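Alkane monooxygenase (Geobacillus thermodenitrificans, PDB 3B9O) belongs to the luciferase-like monooxygenases, a family with a TIM-barrel fold, and holds flavin mononucleotide in a pocket of the barrel. Local coordinates at residues A[282-287]-A[294-299]; A[348-353]-A[360-365]; A[375-380]-A[384-389]. All coordinates share one frame; numbering follows the deposited sequence.

Contact 1: A[282-287]-A[294-299]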
# COMPACT_ATOMS: atom_id res chain seq x y z
N CYS A 282 6.23 12.46 4.65
CA CYS A 282 7.49 12.73 3.97
C CYS A 282 8.44 13.33 5.01
O CYS A 282 8.04 14.20 5.79
CB CYS A 282 7.31 13.71 2.81
SG CYS A 282 5.93 13.42 1.68
N VAL A 283 9.67 12.83 5.06
CA VAL A 283 10.59 13.25 6.10
C VAL A 283 11.83 13.81 5.41
O VAL A 283 12.38 13.17 4.52
CB VAL A 283 11.00 12.06 7.04
CG1 VAL A 283 12.15 12.48 7.93
CG2 VAL A 283 9.75 11.57 7.89
N ILE A 284 12.23 15.02 5.79
CA ILE A 284 13.49 15.57 5.34
C ILE A 284 14.24 15.91 6.63
O ILE A 284 13.84 16.83 7.39
CB ILE A 284 13.32 16.85 4.48
CG1 ILE A 284 12.55 16.57 3.19
CG2 ILE A 284 14.72 17.48 4.19
CD1 ILE A 284 11.97 17.86 2.50
N VAL A 285 15.29 15.16 6.90
CA VAL A 285 15.96 15.21 8.19
C VAL A 285 17.46 15.57 8.06
O VAL A 285 18.14 15.22 7.07
CB VAL A 285 15.71 13.89 9.01
CG1 VAL A 285 16.38 12.67 8.34
CG2 VAL A 285 16.18 14.01 10.49
N GLY A 286 17.96 16.31 9.06
CA GLY A 286 19.39 16.62 9.15
C GLY A 286 19.83 16.67 10.61
O GLY A 286 19.01 16.72 11.53
N LYS A 287 21.13 16.70 10.82
CA LYS A 287 21.68 16.81 12.18
C LYS A 287 21.33 18.15 12.80
O LYS A 287 21.23 18.28 14.04
CB LYS A 287 23.19 16.58 12.13
CG LYS A 287 23.47 15.17 11.60
CD LYS A 287 24.91 14.95 11.19
CE LYS A 287 25.50 13.86 12.04
NZ LYS A 287 25.49 14.31 13.47
N GLU A 294 18.50 22.75 3.90
CA GLU A 294 19.32 22.71 2.69
C GLU A 294 18.83 21.63 1.72
O GLU A 294 18.81 21.84 0.51
CB GLU A 294 20.77 22.48 3.07
CG GLU A 294 21.68 22.37 1.89
CD GLU A 294 23.14 22.52 2.28
OE1 GLU A 294 24.03 22.10 1.51
OE2 GLU A 294 23.39 23.07 3.38
N LYS A 295 18.43 20.47 2.27
CA LYS A 295 17.87 19.38 1.48
C LYS A 295 16.55 19.83 0.91
O LYS A 295 16.30 19.66 -0.28
CB LYS A 295 17.69 18.09 2.31
CG LYS A 295 19.00 17.45 2.70
CD LYS A 295 18.81 16.32 3.70
CE LYS A 295 20.15 15.90 4.27
NZ LYS A 295 20.08 14.78 5.27
N LEU A 296 15.71 20.42 1.76
CA LEU A 296 14.41 20.92 1.32
C LEU A 296 14.52 21.85 0.11
O LEU A 296 13.75 21.74 -0.85
CB LEU A 296 13.68 21.64 2.48
CG LEU A 296 12.15 21.78 2.53
CD1 LEU A 296 11.72 22.85 3.54
CD2 LEU A 296 11.50 22.06 1.20
N ASN A 297 15.45 22.79 0.19
CA ASN A 297 15.62 23.82 -0.83
C ASN A 297 16.13 23.18 -2.15
O ASN A 297 15.75 23.61 -3.26
CB ASN A 297 16.54 24.95 -0.31
CG ASN A 297 15.87 25.78 0.67
N SER A 298 16.97 22.15 -2.02
CA SER A 298 17.46 21.36 -3.17
C SER A 298 16.35 20.62 -3.91
O SER A 298 16.31 20.65 -5.16
CB SER A 298 18.53 20.38 -2.72
OG SER A 298 19.15 19.77 -3.84
N PHE A 299 15.45 19.98 -3.16
CA PHE A 299 14.35 19.22 -3.76
C PHE A 299 13.34 20.14 -4.40
O PHE A 299 12.74 19.81 -5.41
CB PHE A 299 13.62 18.33 -2.73
CG PHE A 299 14.50 17.31 -2.05
CD1 PHE A 299 14.15 16.82 -0.80
CD2 PHE A 299 15.68 16.84 -2.63
CE1 PHE A 299 14.94 15.88 -0.15
CE2 PHE A 299 16.48 15.90 -1.99
CZ PHE A 299 16.11 15.41 -0.75

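Contact 2: A[348-353]-A[360-365]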
# COMPACT_ATOMS: atom_id res chain seq x y z
N TRP A 348 -1.27 15.38 0.11
CA TRP A 348 -2.17 14.99 1.21
C TRP A 348 -1.50 14.18 2.35
O TRP A 348 -2.18 13.49 3.12
CB TRP A 348 -3.46 14.32 0.69
CG TRP A 348 -4.71 14.63 1.58
CD1 TRP A 348 -4.86 15.66 2.50
CD2 TRP A 348 -5.97 13.92 1.59
NE1 TRP A 348 -6.11 15.61 3.08
CE2 TRP A 348 -6.82 14.56 2.54
CE3 TRP A 348 -6.46 12.79 0.90
CZ2 TRP A 348 -8.13 14.12 2.82
CZ3 TRP A 348 -7.77 12.35 1.17
CH2 TRP A 348 -8.59 13.02 2.13
N PHE A 349 -0.16 14.29 2.43
CA PHE A 349 0.66 13.71 3.50
C PHE A 349 1.37 14.79 4.31
O PHE A 349 1.80 15.82 3.78
CB PHE A 349 1.73 12.78 2.91
CG PHE A 349 1.16 11.68 2.06
CD1 PHE A 349 0.18 10.81 2.57
CD2 PHE A 349 1.58 11.51 0.75
CE1 PHE A 349 -0.38 9.77 1.78
CE2 PHE A 349 1.03 10.46 -0.05
CZ PHE A 349 0.05 9.60 0.48
N LYS A 350 1.53 14.54 5.59
CA LYS A 350 2.40 15.34 6.44
C LYS A 350 3.84 15.44 5.86
O LYS A 350 4.45 14.45 5.45
CB LYS A 350 2.42 14.74 7.87
CG LYS A 350 3.42 15.34 8.84
CD LYS A 350 2.95 16.66 9.35
CE LYS A 350 3.77 17.18 10.53
NZ LYS A 350 3.02 18.38 11.09
N LEU A 351 4.36 16.67 5.85
CA LEU A 351 5.79 16.89 5.62
C LEU A 351 6.49 17.27 6.92
O LEU A 351 6.18 18.29 7.54
CB LEU A 351 6.02 17.97 4.55
CG LEU A 351 7.49 18.36 4.34
CD1 LEU A 351 8.38 17.14 4.04
CD2 LEU A 351 7.64 19.45 3.26
N SER A 352 7.42 16.43 7.36
CA SER A 352 8.22 16.76 8.54
C SER A 352 9.68 17.13 8.17
O SER A 352 10.42 16.32 7.60
CB SER A 352 8.13 15.62 9.58
OG SER A 352 8.75 16.01 10.80
N VAL A 353 10.11 18.34 8.52
CA VAL A 353 11.43 18.82 8.14
C VAL A 353 12.19 19.26 9.39
O VAL A 353 11.67 20.05 10.17
CB VAL A 353 11.33 20.02 7.19
CG1 VAL A 353 12.76 20.48 6.74
CG2 VAL A 353 10.43 19.70 6.03
N ALA A 360 10.70 12.87 15.04
CA ALA A 360 10.17 11.92 15.98
C ALA A 360 9.03 12.49 16.81
O ALA A 360 7.98 11.81 17.04
CB ALA A 360 11.31 11.41 16.88
N ASP A 361 9.24 13.72 17.31
CA ASP A 361 8.15 14.47 18.01
C ASP A 361 6.85 14.54 17.19
O ASP A 361 5.74 14.26 17.70
CB ASP A 361 8.60 15.89 18.41
CG ASP A 361 9.63 15.89 19.54
OD1 ASP A 361 9.74 14.88 20.25
OD2 ASP A 361 10.34 16.91 19.73
N GLU A 362 6.99 14.91 15.92
CA GLU A 362 5.83 15.07 15.03
C GLU A 362 5.19 13.75 14.69
O GLU A 362 3.97 13.64 14.68
CB GLU A 362 6.20 15.88 13.78
CG GLU A 362 6.63 17.28 14.20
CD GLU A 362 6.89 18.21 13.04
OE1 GLU A 362 6.66 19.43 13.23
OE2 GLU A 362 7.32 17.75 11.95
N MET A 363 6.01 12.72 14.48
CA MET A 363 5.49 11.36 14.31
C MET A 363 4.74 10.90 15.52
O MET A 363 3.62 10.39 15.42
CB MET A 363 6.62 10.41 13.96
CG MET A 363 7.27 10.74 12.57
SD MET A 363 8.63 9.57 12.23
CE MET A 363 7.77 8.02 12.10
N GLN A 364 5.36 11.09 16.68
CA GLN A 364 4.77 10.70 17.94
C GLN A 364 3.44 11.44 18.20
O GLN A 364 2.48 10.85 18.69
CB GLN A 364 5.81 10.88 19.07
CG GLN A 364 5.26 10.63 20.50
CD GLN A 364 6.31 10.81 21.56
OE1 GLN A 364 7.41 11.34 21.31
NE2 GLN A 364 5.98 10.40 22.77
N TYR A 365 3.37 12.72 17.79
CA TYR A 365 2.15 13.53 18.01
C TYR A 365 0.96 12.93 17.27
O TYR A 365 -0.13 12.78 17.82
CB TYR A 365 2.39 14.97 17.54
CG TYR A 365 1.40 15.94 18.14
CD1 TYR A 365 0.44 16.57 17.35
CD2 TYR A 365 1.39 16.19 19.53
CE1 TYR A 365 -0.47 17.48 17.93
CE2 TYR A 365 0.47 17.12 20.11
CZ TYR A 365 -0.43 17.75 19.28
OH TYR A 365 -1.35 18.63 19.77
O HOH W 1 8.12 20.11 9.70

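Contact 3: A[375-380]-A[384-389]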
# COMPACT_ATOMS: atom_id res chain seq x y z
N PHE A 375 3.16 4.53 9.71
CA PHE A 375 3.34 5.43 8.60
C PHE A 375 3.82 4.71 7.36
O PHE A 375 4.64 3.76 7.43
CB PHE A 375 4.38 6.54 8.95
CG PHE A 375 3.95 7.45 10.08
CD1 PHE A 375 4.21 7.09 11.40
CD2 PHE A 375 3.24 8.61 9.82
CE1 PHE A 375 3.83 7.90 12.46
CE2 PHE A 375 2.86 9.46 10.88
CZ PHE A 375 3.15 9.09 12.20
N ASN A 376 3.37 5.19 6.21
CA ASN A 376 4.05 4.87 4.95
C ASN A 376 4.99 6.02 4.65
O ASN A 376 4.52 7.17 4.48
CB ASN A 376 3.08 4.72 3.79
CG ASN A 376 2.44 3.37 3.72
OD1 ASN A 376 2.76 2.45 4.48
ND2 ASN A 376 1.49 3.23 2.79
N LEU A 377 6.29 5.74 4.64
CA LEU A 377 7.29 6.76 4.36
C LEU A 377 7.44 7.02 2.84
O LEU A 377 7.92 6.17 2.07
CB LEU A 377 8.62 6.43 5.05
CG LEU A 377 9.82 7.38 4.84
CD1 LEU A 377 9.53 8.81 5.33
CD2 LEU A 377 11.04 6.83 5.56
N VAL A 378 7.05 8.24 2.45
CA VAL A 378 7.06 8.72 1.10
C VAL A 378 8.46 9.26 0.78
O VAL A 378 9.08 9.95 1.62
CB VAL A 378 5.99 9.86 0.91
CG1 VAL A 378 5.96 10.36 -0.55
CG2 VAL A 378 4.58 9.38 1.35
N GLN A 379 8.95 8.96 -0.43
CA GLN A 379 10.28 9.38 -0.86
C GLN A 379 10.29 10.68 -1.68
O GLN A 379 9.44 10.87 -2.53
CB GLN A 379 10.92 8.29 -1.71
CG GLN A 379 11.05 6.93 -0.99
CD GLN A 379 11.60 5.87 -1.93
OE1 GLN A 379 10.86 5.04 -2.45
NE2 GLN A 379 12.89 5.92 -2.19
N TYR A 380 11.26 11.54 -1.41
CA TYR A 380 11.60 12.63 -2.32
C TYR A 380 12.78 12.24 -3.20
O TYR A 380 12.87 12.66 -4.35
CB TYR A 380 11.98 13.89 -1.56
CG TYR A 380 10.84 14.62 -0.90
CD1 TYR A 380 9.77 15.10 -1.64
CD2 TYR A 380 10.88 14.90 0.46
CE1 TYR A 380 8.70 15.81 -1.02
CE2 TYR A 380 9.84 15.61 1.09
CZ TYR A 380 8.75 16.07 0.33
OH TYR A 380 7.71 16.75 0.93
N GLY A 384 18.17 8.39 -0.74
CA GLY A 384 18.44 9.39 0.28
C GLY A 384 17.35 9.52 1.35
O GLY A 384 17.65 9.55 2.55
N THR A 385 16.07 9.61 0.96
CA THR A 385 15.10 9.72 2.08
C THR A 385 15.14 8.55 3.05
O THR A 385 15.17 8.75 4.24
CB THR A 385 13.65 10.29 1.78
OG1 THR A 385 12.54 9.57 2.42
CG2 THR A 385 13.43 10.68 0.46
N PHE A 386 15.18 7.32 2.52
CA PHE A 386 15.23 6.14 3.39
C PHE A 386 16.54 6.08 4.19
O PHE A 386 16.55 5.77 5.39
CB PHE A 386 15.04 4.86 2.57
CG PHE A 386 13.64 4.69 1.97
CD1 PHE A 386 13.48 3.93 0.82
CD2 PHE A 386 12.50 5.20 2.59
CE1 PHE A 386 12.21 3.69 0.28
CE2 PHE A 386 11.21 5.02 2.02
CZ PHE A 386 11.06 4.25 0.88
N VAL A 387 17.67 6.35 3.52
CA VAL A 387 18.98 6.34 4.19
C VAL A 387 19.05 7.36 5.35
O VAL A 387 19.45 7.02 6.46
CB VAL A 387 20.14 6.62 3.15
CG1 VAL A 387 21.49 6.90 3.90
CG2 VAL A 387 20.28 5.44 2.17
N ASP A 388 18.65 8.60 5.09
CA ASP A 388 18.62 9.61 6.16
C ASP A 388 17.67 9.22 7.29
O ASP A 388 17.98 9.43 8.47
CB ASP A 388 18.13 10.94 5.61
CG ASP A 388 19.14 11.62 4.71
OD1 ASP A 388 20.29 11.11 4.62
OD2 ASP A 388 18.75 12.61 4.03
N PHE A 389 16.51 8.66 6.94
CA PHE A 389 15.55 8.22 7.95
C PHE A 389 16.19 7.13 8.85
O PHE A 389 16.11 7.20 10.08
CB PHE A 389 14.26 7.66 7.32
CG PHE A 389 13.19 7.34 8.34
CD1 PHE A 389 13.08 6.04 8.87
CD2 PHE A 389 12.32 8.35 8.81
CE1 PHE A 389 12.08 5.73 9.84
CE2 PHE A 389 11.31 8.05 9.77
CZ PHE A 389 11.21 6.75 10.29

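Contact 1: A[282-287]-A[294-299]
Ile284 and Lys295 bring strand 282-285 against helix 294-299, the isoleucine directed at the helix and using both of its branches. Its chi1 of -63° sets CG1 anti to the carbonyl carbon and leaves CG2 anti to the backbone N, so that the two branches reach different parts of the helix surface. Ile284 CG2 rests on Lys295 CB at 3.6 Å, close to where the helix backbone passes into Leu296. The other branch is nearly extended and carries CD1 across the side chain of Leu296, 3.9 Å from Leu296 CG. The same methyl comes in at the edge of the Phe299 ring, near its plane, with Ile284 CD1 4.1 Å from Phe299 CD1. One branched residue thus packs against three residues of the helix, Lys295, Leu296 and Phe299.

Val285 turns its side chain the other way and contributes its carbonyl instead. Lys295 NZ donates to Val285 O over 2.7 Å, meeting it almost head-on with a C=O...N angle of 166°. The lysine chain is extended all the way to its amine, running past Ile284 in the opposite sense; its CE also lies 3.5 Å from Val285 O. A salt bridge to Asp388 gives the ammonium a second partner, which would be expected to favour its charged form. Gly286, just past the strand, comes near the amine, its CA 4.3 Å from Lys295 NZ.

Helix 289-302 therefore covers one side of the end of strand 276-285, while Val285 on the other side packs against helices 384-399 and 356-370. Within the sheet, Ile284 is hydrogen-bonded through its backbone to strand 350-354, and Leu296 reaches over to touch Val353 of that strand.

Contact 2: A[348-353]-A[360-365]
Ser352 and Glu362 face each other directly across the contact, each side chain leaving its backbone toward the other segment. Ser352 holds OG anti to its backbone N (chi1 -172°), projecting it out to the helix, and Glu362 answers with a chain extended beyond CG that brings its carboxylate to the strand. Ser352 OG donates to Glu362 OE2 over a short 2.5 Å. The hydroxyl approaches on the anti side of that oxygen and lies 17° out of the carboxylate plane. Ser352 CB is also close, 3.3 Å from Glu362 OE2.

Lys350, two residues earlier and therefore on the same side of the strand, bends at chi2 (77°) and crosses the glutamate at about a right angle. Its CE lies 3.9 Å from Glu362 OE2, whereas Lys350 NZ stays 4.4 Å from Glu362 OE1, beyond a salt bridge. The nearby positive charge would nevertheless tend to stabilise the carboxylate in its ionised form. A water adds to the polar link: it accepts from Val353 N at 2.9 Å and gives only weak hydrogen bonds to Leu351 O and Glu362 OE2.

Segment 360-365 runs back roughly antiparallel to strand 350-353, their axes 9.1 Å apart at the closest. Strand 350-354 is hydrogen-bonded through the backbone of Ser352 to Cys282 of strand 276-285. Its alternate residues face elsewhere: Leu351 packs on that neighbouring strand and Val353 on Ala292 and Met293 of helix 289-302, leaving the strand between helices 356-370 and 289-302.

Contact 3: A[375-380]-A[384-389]
Leu377 and Phe389 meet in a CH-pi contact. Leu377 CD2 sits over one face of the Phe389 ring, 3.9 Å from its centroid and 26° off the normal. With CG anti to the backbone N (chi1 179°), the leucine extends to the helix, where CD2 meets both rings, lying 3.7 Å from Phe386 CD2. A second CH-pi contact sets Gln379 CG over a face of the Phe386 ring, although the overlap of the amide with this ring is modelled too closely to be trusted.

Polar backbone atoms meet the helix through carbon. Leu377 O lies in the plane of the Phe386 ring, 3.5 Å from its edge atom CE2. Thr385 CG2 presses on Tyr380 N at a doubtful 3.0 Å, with the threonine in an unusual rotamer; this buried N-H has no partner in the model.

Strand 374-378, hydrogen-bonded to strand 6-12, is followed by a short loop and helix 384-399, which returns along the outside of the barrel. Val378 points away from this helix, its side chain about 8 Å from the bound flavin mononucleotide, as befits a beta-alpha unit of a TIM barrel.

Following the chain, contact 1 closes the short turn from strand 276-285 into helix 289-302, contact 2 the link from strand 350-354 into helix 356-370, and contact 3 that from strand 374-378 into helix 384-399. The three closures are local and in series; none nests in or crosses another. The sheet joins them: strand 276-285 has both later strands as neighbours, Cys282 N bonding to Lys350 O on one of them. Tyr380 of contact 3 lies against Ile284 of contact 1 and Leu351 of contact 2. Between the helices, Met363 SD packs 3.9 Å from Phe389 CE2, tying helix 356-370 to helix 384-399.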